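Local coordinates for carbohydrate kinase, FGGY (Novosphingobium aromaticivorans, PDB 3H6E), which probably phosphorylates a carbohydrate substrate at the expense of ATP, at residues Thr70-Val75 / Pro223-Leu228; Phe159-Ala164 / Asp206-Leu211. All coordinates share one frame; numbering follows the deposited sequence.

Interaction 1: Thr70-Val75 / Pro223-Leu228; sequences TTIVPV and PDVQVL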
loop_
_atom_site.group_PDB
_atom_site.type_symbol
_atom_site.label_atom_id
_atom_site.label_comp_id
_atom_site.label_asym_id
_atom_site.label_seq_id
_atom_site.Cartn_x
_atom_site.Cartn_y
_atom_site.Cartn_z
ATOM N N THR A 70 -10.759 -21.720 12.935
ATOM C CA THR A 70 -9.624 -22.616 12.767
ATOM C C THR A 70 -8.357 -21.883 12.335
ATOM O O THR A 70 -7.281 -22.478 12.278
ATOM C CB THR A 70 -9.936 -23.725 11.744
ATOM O OG1 THR A 70 -10.257 -23.137 10.477
ATOM C CG2 THR A 70 -11.111 -24.566 12.217
ATOM N N THR A 71 -8.487 -20.596 12.030
ATOM C CA THR A 71 -7.346 -19.805 11.579
ATOM C C THR A 71 -7.537 -18.310 11.816
ATOM O O THR A 71 -8.622 -17.766 11.600
ATOM C CB THR A 71 -7.057 -20.027 10.076
ATOM O OG1 THR A 71 -6.717 -21.399 9.842
ATOM C CG2 THR A 71 -5.906 -19.150 9.619
ATOM N N ILE A 72 -6.471 -17.657 12.271
ATOM C CA ILE A 72 -6.406 -16.202 12.312
ATOM C C ILE A 72 -5.219 -15.739 11.472
ATOM O O ILE A 72 -4.135 -16.320 11.543
ATOM C CB ILE A 72 -6.213 -15.670 13.738
ATOM C CG1 ILE A 72 -7.306 -16.190 14.666
ATOM C CG2 ILE A 72 -6.195 -14.148 13.743
ATOM C CD1 ILE A 72 -7.097 -15.777 16.109
ATOM N N VAL A 73 -5.424 -14.699 10.672
ATOM C CA VAL A 73 -4.335 -14.119 9.894
ATOM C C VAL A 73 -4.231 -12.610 10.110
ATOM O O VAL A 73 -5.193 -11.879 9.893
ATOM C CB VAL A 73 -4.451 -14.458 8.396
ATOM C CG1 VAL A 73 -5.907 -14.569 7.982
ATOM C CG2 VAL A 73 -3.695 -13.430 7.554
ATOM N N PRO A 74 -3.052 -12.150 10.557
ATOM C CA PRO A 74 -2.764 -10.762 10.935
ATOM C C PRO A 74 -2.391 -9.897 9.741
ATOM O O PRO A 74 -1.749 -10.377 8.810
ATOM C CB PRO A 74 -1.546 -10.895 11.865
ATOM C CG PRO A 74 -1.299 -12.385 12.022
ATOM C CD PRO A 74 -1.906 -13.029 10.827
ATOM N N VAL A 75 -2.793 -8.630 9.781
ATOM C CA VAL A 75 -2.467 -7.668 8.735
ATOM C C VAL A 75 -2.065 -6.344 9.375
ATOM O O VAL A 75 -2.761 -5.835 10.255
ATOM C CB VAL A 75 -3.663 -7.419 7.800
ATOM C CG1 VAL A 75 -3.324 -6.338 6.785
ATOM C CG2 VAL A 75 -4.072 -8.704 7.103
ATOM N N PRO A 223 -7.943 -23.723 21.568
ATOM C CA PRO A 223 -6.477 -23.703 21.634
ATOM C C PRO A 223 -5.873 -24.193 20.323
ATOM O O PRO A 223 -4.680 -24.013 20.087
ATOM C CB PRO A 223 -6.163 -24.697 22.757
ATOM C CG PRO A 223 -7.420 -24.790 23.556
ATOM C CD PRO A 223 -8.528 -24.630 22.569
ATOM N N ASP A 224 -6.703 -24.805 19.483
ATOM C CA ASP A 224 -6.262 -25.347 18.203
ATOM C C ASP A 224 -6.184 -24.286 17.109
ATOM O O ASP A 224 -5.641 -24.540 16.031
ATOM C CB ASP A 224 -7.188 -26.481 17.760
ATOM C CG ASP A 224 -6.931 -27.770 18.517
ATOM O OD1 ASP A 224 -5.755 -28.198 18.575
ATOM O OD2 ASP A 224 -7.904 -28.356 19.046
ATOM N N VAL A 225 -6.736 -23.107 17.381
ATOM C CA VAL A 225 -6.701 -22.015 16.417
ATOM C C VAL A 225 -5.267 -21.775 15.971
ATOM O O VAL A 225 -4.352 -21.724 16.795
ATOM C CB VAL A 225 -7.276 -20.710 17.003
ATOM C CG1 VAL A 225 -7.083 -19.556 16.025
ATOM C CG2 VAL A 225 -8.743 -20.881 17.344
ATOM N N GLN A 226 -5.075 -21.636 14.662
ATOM C CA GLN A 226 -3.747 -21.408 14.110
ATOM C C GLN A 226 -3.560 -19.964 13.653
ATOM O O GLN A 226 -4.405 -19.407 12.955
ATOM C CB GLN A 226 -3.468 -22.371 12.953
ATOM C CG GLN A 226 -3.476 -23.842 13.353
ATOM C CD GLN A 226 -2.408 -24.182 14.383
ATOM O OE1 GLN A 226 -2.531 -25.159 15.121
ATOM N NE2 GLN A 226 -1.359 -23.372 14.441
ATOM N N VAL A 227 -2.449 -19.360 14.057
ATOM C CA VAL A 227 -2.133 -18.005 13.631
ATOM C C VAL A 227 -1.135 -18.041 12.481
ATOM O O VAL A 227 -0.166 -18.799 12.512
ATOM C CB VAL A 227 -1.552 -17.176 14.778
ATOM C CG1 VAL A 227 -1.376 -15.736 14.339
ATOM C CG2 VAL A 227 -2.452 -17.261 16.003
ATOM N N LEU A 228 -1.384 -17.228 11.459
ATOM C CA LEU A 228 -0.478 -17.138 10.321
ATOM C C LEU A 228 0.482 -15.969 10.493
ATOM O O LEU A 228 0.229 -15.067 11.291
ATOM C CB LEU A 228 -1.263 -16.995 9.018
ATOM C CG LEU A 228 -1.602 -18.301 8.291
ATOM C CD1 LEU A 228 -1.776 -19.453 9.269
ATOM C CD2 LEU A 228 -2.837 -18.128 7.408
#
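Two neighbouring parallel strands meet here through main-chain hydrogen bonds that hold Ile72 on both its polar atoms. Ile72 N gives its hydrogen to Gln226 O at 2.8 Å, in the carbonyl plane and nearly straight (168°), while Ile72 O receives Leu228 N at 2.9 Å almost along the C=O axis. One step earlier the ladder slackens: Gln226 N reaches Thr70 O only by a weak bond of 3.4 Å. Thr71 OG1, set beside its own backbone N (chi1 -62°), also bonds to Thr70 O, approaching from above that carbonyl's plane. They are neighbouring inner strands of the mixed sheet of the N-terminal domain, whose actin-like ATPase fold the FGGY kinases share. On one face the Thr71 methyl CG2, anti to the backbone N, crosses Leu228 obliquely and touches CD2 at 3.9 Å. On the other, Ile72 CG1 meets Val225 CG1 at 3.6 Å, and Pro74 CG lies 4.1 Å from Val227 CG1. Pro74 has no N-H to offer, and its CD sits 3.0 Å from Leu228 O. Farther out, helix 152-159 packs Ala157 on both Pro74 and Val227, and strand 9-13 bonds to the far edge of strand 71-76 through Ile9 and Ile11.

Interaction 2: Phe159-Ala164 / Asp206-Leu211; sequences FLTGRA and DTVGAL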
loop_
_atom_site.group_PDB
_atom_site.type_symbol
_atom_site.label_atom_id
_atom_site.label_comp_id
_atom_site.label_asym_id
_atom_site.label_seq_id
_atom_site.Cartn_x
_atom_site.Cartn_y
_atom_site.Cartn_z
ATOM N N PHE A 159 1.599 -11.721 19.592
ATOM C CA PHE A 159 0.701 -11.344 20.674
ATOM C C PHE A 159 -0.232 -12.506 20.998
ATOM O O PHE A 159 -0.608 -12.708 22.148
ATOM C CB PHE A 159 -0.113 -10.120 20.245
ATOM C CG PHE A 159 -0.977 -9.542 21.327
ATOM C CD1 PHE A 159 -0.475 -8.585 22.196
ATOM C CD2 PHE A 159 -2.299 -9.936 21.462
ATOM C CE1 PHE A 159 -1.271 -8.046 23.191
ATOM C CE2 PHE A 159 -3.101 -9.402 22.453
ATOM C CZ PHE A 159 -2.585 -8.453 23.321
ATOM N N LEU A 160 -0.590 -13.267 19.968
ATOM C CA LEU A 160 -1.534 -14.373 20.094
ATOM C C LEU A 160 -0.840 -15.727 20.169
ATOM O O LEU A 160 -1.501 -16.750 20.335
ATOM C CB LEU A 160 -2.469 -14.411 18.884
ATOM C CG LEU A 160 -3.242 -13.179 18.415
ATOM C CD1 LEU A 160 -3.715 -13.393 16.982
ATOM C CD2 LEU A 160 -4.417 -12.890 19.339
ATOM N N THR A 161 0.482 -15.746 20.031
ATOM C CA THR A 161 1.170 -17.007 19.770
ATOM C C THR A 161 2.453 -17.215 20.578
ATOM O O THR A 161 2.898 -18.351 20.760
ATOM C CB THR A 161 1.502 -17.135 18.272
ATOM O OG1 THR A 161 1.321 -18.490 17.844
ATOM C CG2 THR A 161 2.925 -16.695 18.001
ATOM N N GLY A 162 3.050 -16.128 21.054
ATOM C CA GLY A 162 4.292 -16.215 21.800
ATOM C C GLY A 162 5.520 -16.387 20.923
ATOM O O GLY A 162 6.645 -16.199 21.378
ATOM N N ARG A 163 5.314 -16.749 19.662
ATOM C CA ARG A 163 6.431 -16.906 18.741
ATOM C C ARG A 163 6.662 -15.652 17.911
ATOM O O ARG A 163 5.758 -15.161 17.232
ATOM C CB ARG A 163 6.238 -18.118 17.823
ATOM C CG ARG A 163 7.412 -18.344 16.876
ATOM C CD ARG A 163 7.554 -19.804 16.480
ATOM N NE ARG A 163 6.919 -20.105 15.202
ATOM C CZ ARG A 163 7.578 -20.249 14.053
ATOM N NH1 ARG A 163 8.899 -20.118 14.015
ATOM N NH2 ARG A 163 6.916 -20.526 12.938
ATOM N N ALA A 164 7.886 -15.142 17.977
ATOM C CA ALA A 164 8.294 -14.004 17.173
ATOM C C ALA A 164 8.755 -14.463 15.794
ATOM O O ALA A 164 9.514 -15.429 15.666
ATOM C CB ALA A 164 9.407 -13.236 17.872
ATOM N N ASP A 206 2.575 -19.087 6.178
ATOM C CA ASP A 206 3.040 -20.089 7.130
ATOM C C ASP A 206 2.288 -19.955 8.434
ATOM O O ASP A 206 1.765 -18.891 8.747
ATOM C CB ASP A 206 4.537 -19.936 7.401
ATOM C CG ASP A 206 5.387 -20.440 6.260
ATOM O OD1 ASP A 206 4.871 -21.242 5.453
ATOM O OD2 ASP A 206 6.567 -20.035 6.169
ATOM N N THR A 207 2.240 -21.041 9.196
ATOM C CA THR A 207 1.624 -21.016 10.514
ATOM C C THR A 207 2.661 -20.607 11.548
ATOM O O THR A 207 3.692 -21.266 11.697
ATOM C CB THR A 207 1.056 -22.391 10.905
ATOM O OG1 THR A 207 0.099 -22.816 9.925
ATOM C CG2 THR A 207 0.386 -22.314 12.263
ATOM N N VAL A 208 2.397 -19.512 12.250
ATOM C CA VAL A 208 3.279 -19.076 13.321
ATOM C C VAL A 208 3.154 -20.043 14.491
ATOM O O VAL A 208 4.143 -20.384 15.141
ATOM C CB VAL A 208 2.948 -17.648 13.792
ATOM C CG1 VAL A 208 3.908 -17.217 14.892
ATOM C CG2 VAL A 208 3.012 -16.686 12.625
ATOM N N GLY A 209 1.931 -20.489 14.749
ATOM C CA GLY A 209 1.689 -21.460 15.799
ATOM C C GLY A 209 0.257 -21.450 16.288
ATOM O O GLY A 209 -0.584 -20.719 15.767
ATOM N N ALA A 210 -0.020 -22.271 17.296
ATOM C CA ALA A 210 -1.346 -22.332 17.889
ATOM C C ALA A 210 -1.572 -21.144 18.815
ATOM O O ALA A 210 -0.624 -20.547 19.319
ATOM C CB ALA A 210 -1.530 -23.634 18.641
ATOM N N LEU A 211 -2.837 -20.803 19.028
ATOM C CA LEU A 211 -3.199 -19.705 19.911
ATOM C C LEU A 211 -2.684 -19.981 21.322
ATOM O O LEU A 211 -2.813 -21.098 21.827
ATOM C CB LEU A 211 -4.719 -19.543 19.928
ATOM C CG LEU A 211 -5.298 -18.171 20.268
ATOM C CD1 LEU A 211 -4.830 -17.135 19.257
ATOM C CD2 LEU A 211 -6.820 -18.233 20.316
#
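Val208 O is held by one strong bond, from Arg163 NE at 2.8 Å and straight (179°). The donor lies in the carbonyl plane on a lone pair, and the oxygen lies in the guanidinium plane. Thr207 O stands at the same guanidinium edge, 3.5 Å from Arg163 NH2. The arginine chain starts with CG anti to the backbone N (chi1 -178°) and bends at chi3 (96°), so that its CB and CG pass beside Val208 CG1 before NE turns onto the oxygen. Val208 and Gly209 face Val227 as a classic beta bulge in the edge strand 207-210, against which the turn following helix 152-159 is laid. Gly209 is needed there: a CB would come within 3.1 Å of Thr161 OG1 and jam against the preceding carbonyl. Thr161 straddles the bulge, its OG1 donating to Ala210 O at 3.2 Å from above the carbonyl plane and its methyl CG2 pressed onto Val208 CG1 at 3.3 Å. An alanine here would lose both the hydroxyl bond and the methyl contact, and would probably loosen the turn from the strand. Next to Thr161, Leu160 CB meets Leu211 CD1 at 3.6 Å, with Ile215 and Ala216 of helix 213-219 packing on Leu160 and Leu211.

Interaction 1 lies within the sheet and interaction 2 at its edge strand, their centres about 8 Å apart. Strand 226-232 is common ground: its one edge pairs in parallel with strand 71-76, its other in antiparallel with strand 207-210, the outermost strand there. Main-chain hydrogen bonds are probable from Val208 N to Val227 O at 2.7 Å and from Leu211 N to Val225 O at 2.9 Å. Leu160 touches Ile72 as well as Leu211, so the turn at 159-164 packs on both contacts. Along the chain, interaction 2 is nested within the loop that interaction 1 closes, illustrating how a sheet can gather sequence-distant segments.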